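Local coordinates for adenosine deaminase 1 (Arthrobacter aurescens, PDB 3RYS), which probably catalyses the zinc-dependent hydrolytic deamination of adenine to hypoxanthine, a step of purine salvage, at residues V134-M146 / L158-L170. Sequence-based numbering, arbitrary orientation.
Sequences VSTLLIAAFLRDM and LLAMHAPIAGIGL
A140 and F142 pair with I168 and L170 where strands 135-143 and 167-171 run side by side, the parallel neighbours of one beta-alpha-beta unit in the TIM barrel of this deaminase, linked by helix 148-160. Backbone bonds zip the pair from A166 N to L138 O (2.8 Å), through A140 N to G167 O and G169 N to A140 O, up to F142 N to G169 O.

Packing is dense on the face turned to the helices. CG of F142 lies anti to its carbonyl carbon (chi1 -65°), and the ring edge faces G169 O and I168: CE2 of F142 lies 3.4 Å from I168 CG2. On the same face, A140 CB touches L158 CD1 (3.9 Å) and I165 CG2 (4.0 Å), which approach it from directions roughly at right angles.

At the C-terminal end of the strands, on the adenine side of the barrel, R144 packs its CB against L170 CD2 (3.9 Å), while its guanidinium donates from NH2 to N177 O and from NH1 to the carbonyl O of H199, a zinc ligand. A leucine here would probably leave both carbonyls without these donors.

The opposite end is looser and wetter, near exposed P164: one water accepts from L138 N (2.8 Å) and donates to P164 O (3.0 Å).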
# COMPACT_ATOMS: atom_id res chain seq x y z
N VAL A 134 -16.68 1.68 -1.21
CA VAL A 134 -15.32 2.13 -0.96
C VAL A 134 -14.89 3.19 -1.97
O VAL A 134 -14.86 2.93 -3.17
CB VAL A 134 -14.33 0.95 -1.05
CG1 VAL A 134 -12.90 1.44 -0.94
CG2 VAL A 134 -14.63 -0.08 0.04
N SER A 135 -14.55 4.38 -1.47
CA SER A 135 -13.95 5.42 -2.30
C SER A 135 -12.56 4.97 -2.71
O SER A 135 -11.85 4.36 -1.92
CB SER A 135 -13.84 6.73 -1.52
OG SER A 135 -15.11 7.26 -1.23
N THR A 136 -12.15 5.29 -3.94
CA THR A 136 -10.86 4.80 -4.42
C THR A 136 -10.06 5.80 -5.24
O THR A 136 -10.61 6.61 -5.97
CB THR A 136 -11.02 3.51 -5.25
OG1 THR A 136 -11.85 3.78 -6.39
CG2 THR A 136 -11.65 2.41 -4.40
N LEU A 137 -8.73 5.71 -5.10
CA LEU A 137 -7.81 6.44 -5.95
C LEU A 137 -6.76 5.48 -6.51
O LEU A 137 -6.31 4.57 -5.82
CB LEU A 137 -7.12 7.59 -5.19
CG LEU A 137 -7.90 8.90 -5.01
CD1 LEU A 137 -8.61 9.32 -6.30
CD2 LEU A 137 -8.89 8.80 -3.87
N LEU A 138 -6.40 5.66 -7.78
CA LEU A 138 -5.41 4.81 -8.40
C LEU A 138 -4.04 5.49 -8.42
O LEU A 138 -3.90 6.61 -8.91
CB LEU A 138 -5.83 4.42 -9.82
CG LEU A 138 -4.96 3.36 -10.50
CD1 LEU A 138 -4.70 2.19 -9.56
CD2 LEU A 138 -5.60 2.88 -11.80
N ILE A 139 -3.05 4.81 -7.87
CA ILE A 139 -1.69 5.34 -7.85
C ILE A 139 -0.75 4.45 -8.64
O ILE A 139 -0.59 3.27 -8.33
CB ILE A 139 -1.17 5.47 -6.41
CG1 ILE A 139 -1.86 6.64 -5.71
CG2 ILE A 139 0.34 5.67 -6.39
CD1 ILE A 139 -1.28 6.95 -4.36
N ALA A 140 -0.15 5.01 -9.68
CA ALA A 140 0.84 4.28 -10.46
C ALA A 140 2.19 4.33 -9.74
O ALA A 140 2.74 5.41 -9.53
CB ALA A 140 0.95 4.85 -11.85
N ALA A 141 2.69 3.16 -9.35
CA ALA A 141 3.98 3.08 -8.67
C ALA A 141 5.07 2.59 -9.63
O ALA A 141 4.83 1.74 -10.48
CB ALA A 141 3.89 2.17 -7.46
N PHE A 142 6.27 3.14 -9.46
CA PHE A 142 7.38 2.84 -10.35
C PHE A 142 8.45 1.98 -9.68
O PHE A 142 8.74 2.15 -8.50
CB PHE A 142 7.95 4.14 -10.92
CG PHE A 142 6.97 4.89 -11.80
CD1 PHE A 142 6.99 4.73 -13.17
CD2 PHE A 142 6.02 5.73 -11.24
CE1 PHE A 142 6.09 5.40 -13.98
CE2 PHE A 142 5.11 6.40 -12.05
CZ PHE A 142 5.15 6.23 -13.41
N LEU A 143 9.02 1.05 -10.44
CA LEU A 143 10.02 0.13 -9.90
C LEU A 143 11.38 0.80 -9.79
O LEU A 143 12.05 1.03 -10.79
CB LEU A 143 10.11 -1.12 -10.77
CG LEU A 143 8.75 -1.75 -11.08
CD1 LEU A 143 8.91 -2.99 -11.95
CD2 LEU A 143 8.00 -2.09 -9.80
N ARG A 144 11.79 1.10 -8.56
CA ARG A 144 13.00 1.88 -8.33
C ARG A 144 14.27 1.18 -8.80
O ARG A 144 15.31 1.83 -8.95
CB ARG A 144 13.12 2.26 -6.86
CG ARG A 144 13.31 1.08 -5.92
CD ARG A 144 13.01 1.48 -4.49
NE ARG A 144 13.63 2.76 -4.16
CZ ARG A 144 13.28 3.53 -3.13
NH1 ARG A 144 12.30 3.14 -2.33
NH2 ARG A 144 13.90 4.67 -2.91
N ASP A 145 14.20 -0.13 -9.04
CA ASP A 145 15.36 -0.87 -9.55
C ASP A 145 15.35 -1.02 -11.07
O ASP A 145 16.01 -1.88 -11.63
CB ASP A 145 15.51 -2.24 -8.86
CG ASP A 145 14.21 -3.03 -8.84
OD1 ASP A 145 13.24 -2.63 -9.50
OD2 ASP A 145 14.18 -4.07 -8.14
N MET A 146 14.56 -0.17 -11.72
CA MET A 146 14.66 0.00 -13.16
C MET A 146 15.03 1.46 -13.41
O MET A 146 14.98 2.28 -12.49
CB MET A 146 13.34 -0.33 -13.85
CG MET A 146 12.97 -1.80 -13.80
SD MET A 146 11.62 -2.16 -14.95
CE MET A 146 11.20 -3.83 -14.46
N LEU A 158 1.08 7.04 -19.79
CA LEU A 158 -0.07 7.16 -18.89
C LEU A 158 -0.76 8.50 -19.08
O LEU A 158 -1.99 8.56 -19.21
CB LEU A 158 0.36 6.99 -17.43
CG LEU A 158 0.71 5.55 -17.07
CD1 LEU A 158 1.23 5.45 -15.65
CD2 LEU A 158 -0.50 4.65 -17.27
N LEU A 159 0.02 9.57 -19.10
CA LEU A 159 -0.52 10.90 -19.33
C LEU A 159 -1.24 10.99 -20.67
O LEU A 159 -2.41 11.37 -20.73
CB LEU A 159 0.60 11.95 -19.26
CG LEU A 159 1.21 12.20 -17.88
CD1 LEU A 159 2.14 13.40 -17.93
CD2 LEU A 159 0.12 12.40 -16.84
N ALA A 160 -0.52 10.65 -21.74
CA ALA A 160 -1.06 10.71 -23.09
C ALA A 160 -2.39 9.97 -23.23
O ALA A 160 -3.31 10.44 -23.91
CB ALA A 160 -0.04 10.15 -24.09
N MET A 161 -2.49 8.81 -22.59
CA MET A 161 -3.69 7.98 -22.69
C MET A 161 -4.74 8.40 -21.67
O MET A 161 -5.83 7.82 -21.61
CB MET A 161 -3.35 6.50 -22.52
CG MET A 161 -2.78 6.13 -21.15
SD MET A 161 -2.00 4.49 -21.11
CE MET A 161 -3.33 3.49 -20.44
N HIS A 162 -4.41 9.41 -20.87
CA HIS A 162 -5.32 9.90 -19.84
C HIS A 162 -5.70 8.79 -18.86
O HIS A 162 -6.88 8.58 -18.56
CB HIS A 162 -6.59 10.47 -20.48
CG HIS A 162 -6.36 11.72 -21.27
ND1 HIS A 162 -6.39 11.74 -22.65
CD2 HIS A 162 -6.10 12.99 -20.88
CE1 HIS A 162 -6.16 12.98 -23.07
NE2 HIS A 162 -5.98 13.75 -22.02
N ALA A 163 -4.70 8.06 -18.36
CA ALA A 163 -4.96 7.03 -17.37
C ALA A 163 -5.51 7.66 -16.10
O ALA A 163 -5.00 8.69 -15.66
CB ALA A 163 -3.70 6.24 -17.07
N PRO A 164 -6.55 7.05 -15.52
CA PRO A 164 -7.24 7.54 -14.31
C PRO A 164 -6.37 7.45 -13.05
O PRO A 164 -6.81 6.87 -12.06
CB PRO A 164 -8.44 6.60 -14.17
CG PRO A 164 -8.56 5.89 -15.47
CD PRO A 164 -7.18 5.82 -16.03
N ILE A 165 -5.17 8.01 -13.09
CA ILE A 165 -4.30 8.00 -11.92
C ILE A 165 -4.39 9.32 -11.17
O ILE A 165 -4.48 10.39 -11.77
CB ILE A 165 -2.82 7.69 -12.30
CG1 ILE A 165 -2.30 8.71 -13.31
CG2 ILE A 165 -2.69 6.29 -12.84
CD1 ILE A 165 -0.85 8.47 -13.72
N ALA A 166 -4.37 9.23 -9.84
CA ALA A 166 -4.45 10.41 -8.99
C ALA A 166 -3.06 10.86 -8.56
O ALA A 166 -2.83 12.02 -8.22
CB ALA A 166 -5.31 10.13 -7.78
N GLY A 167 -2.12 9.92 -8.56
CA GLY A 167 -0.78 10.20 -8.09
C GLY A 167 0.23 9.16 -8.51
O GLY A 167 -0.08 8.20 -9.21
N ILE A 168 1.46 9.34 -8.05
CA ILE A 168 2.57 8.49 -8.45
C ILE A 168 3.27 7.96 -7.21
O ILE A 168 3.32 8.63 -6.18
CB ILE A 168 3.56 9.28 -9.32
CG1 ILE A 168 2.96 9.48 -10.71
CG2 ILE A 168 4.89 8.58 -9.41
CD1 ILE A 168 3.97 9.93 -11.74
N GLY A 169 3.79 6.74 -7.32
CA GLY A 169 4.44 6.09 -6.19
C GLY A 169 5.81 5.56 -6.57
O GLY A 169 6.22 5.64 -7.72
N LEU A 170 6.50 5.00 -5.59
CA LEU A 170 7.85 4.51 -5.80
C LEU A 170 8.10 3.31 -4.88
O LEU A 170 8.12 3.45 -3.66
CB LEU A 170 8.86 5.64 -5.52
CG LEU A 170 10.29 5.62 -6.05
CD1 LEU A 170 11.23 4.90 -5.10
CD2 LEU A 170 10.39 5.02 -7.46
O HOH W 1 -7.43 7.81 -9.29